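Local coordinates for extracellular solute-binding protein family 1 (PDB 5IXP), which probably captures an as yet unidentified solute outside the cell and delivers it to an ABC transporter, at residues L140-R152 with W163-Q177. Sequence-based numbering, arbitrary orientation.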
# COMPACT_ATOMS: atom_id res chain seq x y z
N LEU A 140 4.01 22.76 -3.24
CA LEU A 140 4.26 22.92 -1.81
C LEU A 140 4.97 21.72 -1.19
O LEU A 140 5.63 21.88 -0.15
CB LEU A 140 2.95 23.12 -1.06
CG LEU A 140 2.14 24.38 -1.25
CD1 LEU A 140 0.86 24.25 -0.43
CD2 LEU A 140 2.95 25.57 -0.79
N PHE A 141 4.85 20.53 -1.77
CA PHE A 141 5.21 19.31 -1.05
C PHE A 141 6.30 18.46 -1.70
O PHE A 141 6.13 17.24 -1.76
CB PHE A 141 3.99 18.39 -0.90
CG PHE A 141 2.79 19.05 -0.34
CD1 PHE A 141 2.90 20.00 0.67
CD2 PHE A 141 1.52 18.73 -0.82
CE1 PHE A 141 1.78 20.61 1.19
CE2 PHE A 141 0.40 19.34 -0.29
CZ PHE A 141 0.53 20.29 0.71
N PRO A 142 7.41 19.02 -2.17
CA PRO A 142 8.41 18.14 -2.80
C PRO A 142 9.04 17.15 -1.83
O PRO A 142 9.42 16.04 -2.23
CB PRO A 142 9.44 19.13 -3.38
CG PRO A 142 9.36 20.30 -2.48
CD PRO A 142 7.88 20.42 -2.13
N ASP A 143 9.13 17.51 -0.55
CA ASP A 143 9.77 16.67 0.45
C ASP A 143 9.02 16.83 1.77
O ASP A 143 8.16 17.71 1.92
CB ASP A 143 11.24 17.03 0.61
CG ASP A 143 11.47 18.51 0.77
OD1 ASP A 143 10.83 19.13 1.62
OD2 ASP A 143 12.31 19.06 0.03
N TRP A 144 9.36 15.97 2.73
CA TRP A 144 8.60 15.96 3.98
C TRP A 144 8.84 17.23 4.79
O TRP A 144 7.92 17.75 5.44
CB TRP A 144 8.94 14.71 4.79
CG TRP A 144 8.38 13.49 4.12
CD1 TRP A 144 9.07 12.56 3.38
CD2 TRP A 144 7.01 13.12 4.05
NE1 TRP A 144 8.20 11.62 2.88
CE2 TRP A 144 6.93 11.94 3.28
CE3 TRP A 144 5.83 13.67 4.58
CZ2 TRP A 144 5.71 11.29 3.02
CZ3 TRP A 144 4.62 13.04 4.32
CH2 TRP A 144 4.57 11.86 3.55
N THR A 145 10.05 17.77 4.74
CA THR A 145 10.31 19.03 5.44
C THR A 145 9.38 20.13 4.94
O THR A 145 8.78 20.86 5.73
CB THR A 145 11.78 19.42 5.26
OG1 THR A 145 12.60 18.42 5.87
CG2 THR A 145 12.06 20.76 5.93
N SER A 146 9.21 20.23 3.62
CA SER A 146 8.29 21.22 3.05
C SER A 146 6.84 20.90 3.41
O SER A 146 6.04 21.81 3.64
CB SER A 146 8.46 21.28 1.53
OG SER A 146 9.78 21.66 1.19
N TYR A 147 6.48 19.61 3.44
CA TYR A 147 5.13 19.22 3.84
C TYR A 147 4.82 19.70 5.27
O TYR A 147 3.77 20.29 5.52
CB TYR A 147 4.99 17.70 3.72
CG TYR A 147 3.69 17.12 4.20
CD1 TYR A 147 2.54 17.17 3.41
CD2 TYR A 147 3.61 16.51 5.44
CE1 TYR A 147 1.33 16.62 3.85
CE2 TYR A 147 2.42 15.95 5.89
CZ TYR A 147 1.29 16.01 5.09
OH TYR A 147 0.14 15.45 5.55
N PHE A 148 5.74 19.46 6.21
CA PHE A 148 5.50 19.89 7.58
C PHE A 148 5.57 21.41 7.72
O PHE A 148 4.81 22.00 8.50
CB PHE A 148 6.49 19.21 8.53
CG PHE A 148 6.31 17.70 8.60
CD1 PHE A 148 5.07 17.14 8.88
CD2 PHE A 148 7.39 16.85 8.35
CE1 PHE A 148 4.90 15.75 8.93
CE2 PHE A 148 7.23 15.46 8.40
CZ PHE A 148 5.99 14.90 8.69
N ALA A 149 6.48 22.05 6.99
CA ALA A 149 6.52 23.51 7.01
C ALA A 149 5.20 24.11 6.53
O ALA A 149 4.69 25.06 7.13
CB ALA A 149 7.69 24.02 6.16
N ALA A 150 4.64 23.56 5.45
CA ALA A 150 3.32 24.01 5.01
C ALA A 150 2.27 23.73 6.08
O ALA A 150 1.35 24.53 6.28
CB ALA A 150 2.94 23.34 3.69
N GLY A 151 2.39 22.61 6.77
CA GLY A 151 1.45 22.31 7.84
C GLY A 151 1.51 23.31 8.99
O GLY A 151 0.49 23.67 9.57
N ARG A 152 2.72 23.74 9.34
CA ARG A 152 2.85 24.74 10.40
C ARG A 152 2.28 26.08 9.96
O ARG A 152 1.61 26.77 10.74
CB ARG A 152 4.31 24.87 10.83
CG ARG A 152 4.83 23.61 11.51
CD ARG A 152 6.16 23.83 12.18
NE ARG A 152 7.13 24.41 11.25
CZ ARG A 152 7.93 23.69 10.46
NH1 ARG A 152 7.89 22.36 10.49
NH2 ARG A 152 8.78 24.32 9.65
N TRP A 163 -3.25 19.21 10.39
CA TRP A 163 -2.71 19.08 9.04
C TRP A 163 -2.98 17.69 8.47
O TRP A 163 -3.38 17.55 7.30
CB TRP A 163 -1.21 19.38 9.08
CG TRP A 163 -0.50 19.48 7.75
CD1 TRP A 163 0.64 18.81 7.39
CD2 TRP A 163 -0.84 20.32 6.64
NE1 TRP A 163 1.03 19.19 6.12
CE2 TRP A 163 0.14 20.11 5.64
CE3 TRP A 163 -1.87 21.24 6.40
CZ2 TRP A 163 0.10 20.78 4.41
CZ3 TRP A 163 -1.90 21.90 5.17
CH2 TRP A 163 -0.91 21.67 4.20
N PHE A 164 -2.77 16.64 9.27
CA PHE A 164 -2.98 15.27 8.83
C PHE A 164 -3.70 14.49 9.92
O PHE A 164 -3.82 14.95 11.06
CB PHE A 164 -1.65 14.60 8.46
CG PHE A 164 -0.58 14.69 9.52
CD1 PHE A 164 -0.62 13.86 10.64
CD2 PHE A 164 0.48 15.59 9.39
CE1 PHE A 164 0.36 13.94 11.62
CE2 PHE A 164 1.47 15.67 10.36
CZ PHE A 164 1.41 14.85 11.48
N ASP A 165 -4.15 13.28 9.57
CA ASP A 165 -5.03 12.54 10.48
C ASP A 165 -4.28 11.90 11.65
O ASP A 165 -4.76 11.95 12.78
CB ASP A 165 -5.85 11.50 9.71
CG ASP A 165 -4.99 10.51 8.93
OD1 ASP A 165 -3.87 10.85 8.51
OD2 ASP A 165 -5.45 9.37 8.74
N SER A 166 -3.11 11.27 11.42
CA SER A 166 -2.41 10.65 12.54
C SER A 166 -0.91 10.60 12.28
O SER A 166 -0.46 10.58 11.12
CB SER A 166 -2.91 9.22 12.83
OG SER A 166 -2.55 8.27 11.83
N ALA A 167 -0.14 10.60 13.37
CA ALA A 167 1.30 10.43 13.26
C ALA A 167 1.65 9.08 12.65
O ALA A 167 2.61 8.98 11.86
CB ALA A 167 1.95 10.57 14.64
N VAL A 168 0.90 8.03 12.99
CA VAL A 168 1.25 6.69 12.52
C VAL A 168 1.16 6.60 11.00
O VAL A 168 2.06 6.07 10.35
CB VAL A 168 0.36 5.63 13.21
CG1 VAL A 168 0.46 4.29 12.48
CG2 VAL A 168 0.79 5.45 14.66
N LEU A 169 0.08 7.12 10.41
CA LEU A 169 -0.00 7.02 8.95
C LEU A 169 1.07 7.86 8.27
O LEU A 169 1.58 7.48 7.21
CB LEU A 169 -1.39 7.40 8.44
CG LEU A 169 -2.51 6.37 8.67
CD1 LEU A 169 -3.74 6.70 7.82
CD2 LEU A 169 -2.03 4.96 8.39
N THR A 170 1.45 9.00 8.86
CA THR A 170 2.57 9.76 8.32
C THR A 170 3.87 8.96 8.42
O THR A 170 4.70 8.98 7.50
CB THR A 170 2.70 11.10 9.06
OG1 THR A 170 1.44 11.79 9.04
CG2 THR A 170 3.77 11.98 8.40
N TRP A 171 4.05 8.25 9.53
CA TRP A 171 5.19 7.35 9.69
C TRP A 171 5.22 6.28 8.62
O TRP A 171 6.28 6.00 8.04
CB TRP A 171 5.14 6.71 11.08
CG TRP A 171 6.04 5.50 11.29
CD1 TRP A 171 5.73 4.18 11.05
CD2 TRP A 171 7.37 5.50 11.82
NE1 TRP A 171 6.79 3.37 11.39
CE2 TRP A 171 7.81 4.16 11.86
CE3 TRP A 171 8.24 6.51 12.24
CZ2 TRP A 171 9.08 3.80 12.32
CZ3 TRP A 171 9.50 6.15 12.71
CH2 TRP A 171 9.91 4.81 12.74
N GLU A 172 4.08 5.64 8.37
CA GLU A 172 4.03 4.62 7.32
C GLU A 172 4.49 5.21 6.00
O GLU A 172 5.28 4.59 5.27
CB GLU A 172 2.61 4.06 7.19
CG GLU A 172 2.15 3.28 8.41
CD GLU A 172 2.90 1.95 8.55
OE1 GLU A 172 2.51 0.97 7.88
OE2 GLU A 172 3.89 1.90 9.30
N ALA A 173 4.03 6.42 5.68
CA ALA A 173 4.38 7.04 4.40
C ALA A 173 5.87 7.31 4.32
O ALA A 173 6.51 7.00 3.30
CB ALA A 173 3.58 8.33 4.21
N MSE A 174 6.47 7.84 5.38
CA MSE A 174 7.89 8.18 5.35
C MSE A 174 8.79 6.97 5.47
O MSE A 174 9.78 6.85 4.75
CB MSE A 174 8.22 9.17 6.47
CG MSE A 174 7.46 10.47 6.35
SE MSE A 174 8.00 11.64 7.82
CE MSE A 174 9.89 11.83 7.30
N ARG A 175 8.47 6.07 6.41
CA ARG A 175 9.38 4.95 6.67
C ARG A 175 9.56 4.08 5.43
O ARG A 175 10.66 3.57 5.17
CB ARG A 175 8.87 4.08 7.81
CG ARG A 175 9.98 3.16 8.31
CD ARG A 175 9.43 2.02 9.10
NE ARG A 175 8.80 1.00 8.26
CZ ARG A 175 7.49 0.92 8.05
NH1 ARG A 175 6.67 1.80 8.60
NH2 ARG A 175 7.00 -0.06 7.30
N ASN A 176 8.49 3.89 4.66
CA ASN A 176 8.59 2.99 3.53
C ASN A 176 9.41 3.56 2.39
O ASN A 176 9.74 2.81 1.46
CB ASN A 176 7.19 2.62 3.04
CG ASN A 176 6.58 1.55 3.90
OD1 ASN A 176 7.04 0.41 3.90
ND2 ASN A 176 5.55 1.90 4.66
N GLN A 177 9.78 4.84 2.44
CA GLN A 177 10.66 5.43 1.44
C GLN A 177 12.14 5.25 1.76
O GLN A 177 12.97 5.42 0.85
CB GLN A 177 10.41 6.92 1.31
CG GLN A 177 9.08 7.28 0.75
CD GLN A 177 8.93 8.78 0.65
OE1 GLN A 177 9.42 9.52 1.49
NE2 GLN A 177 8.27 9.24 -0.40
O HOH W 1 0.17 12.32 6.47
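W144, F148 and Y147 meet W163, F164 and M174 in a buried, largely aromatic contact of helix 144-157 with helix 167-175 and the chain leading into it. In this solute-binding protein of the periplasmic-binding-protein clan it lies beside strand 232-238 and helix 195-209, which F164 and M174 respectively also touch. The axes of helices 144-152 and 167-175 run roughly antiparallel, at 155°. They stay 12.9 Å apart at closest approach, and large side chains bridge the distance. M174, a selenomethionine, lays its CG over one face of the W144 indole, 3.5 Å from the centroid of the five-membered ring, a CH-pi contact. Its SE lies over the same ring and also meets the edge of F148, a pair of Met-aromatic contacts. A173 CB packs against CH2 of the indole. At the indole edge W144 NE1 donates to Q177 OE1 over 2.8 Å, nearly straight at 163°. The acceptor lies in the indole plane, but the N-H comes to OE1 from above the carbonyl plane. Q177 NE2 is held in turn by the carbonyls of P264 and G267. With an alanine in place of W144, Q177 OE1 would probably lose this donor and a gap would open beside M174 and A173. With chi1 at 175°, Y147 swings CG away from its own N, which sets the ring between the indoles of W144 and W163. W144 CZ3 is over one face, toward the rim, and W163 NE1 is over the centre of the other. Y147 OH hydrogen-bonds T234 OG1, and a water links it to T170 OG1. F148 turns its edge to F164 CE2 and T170 CG2. F141 meets the W163 rim, CE1 to CZ2 at 3.6 Å. W163 lies flat on G151, where a side chain would clash: G151 CA sits 3.2 Å from the centroid of the W163 five-membered ring.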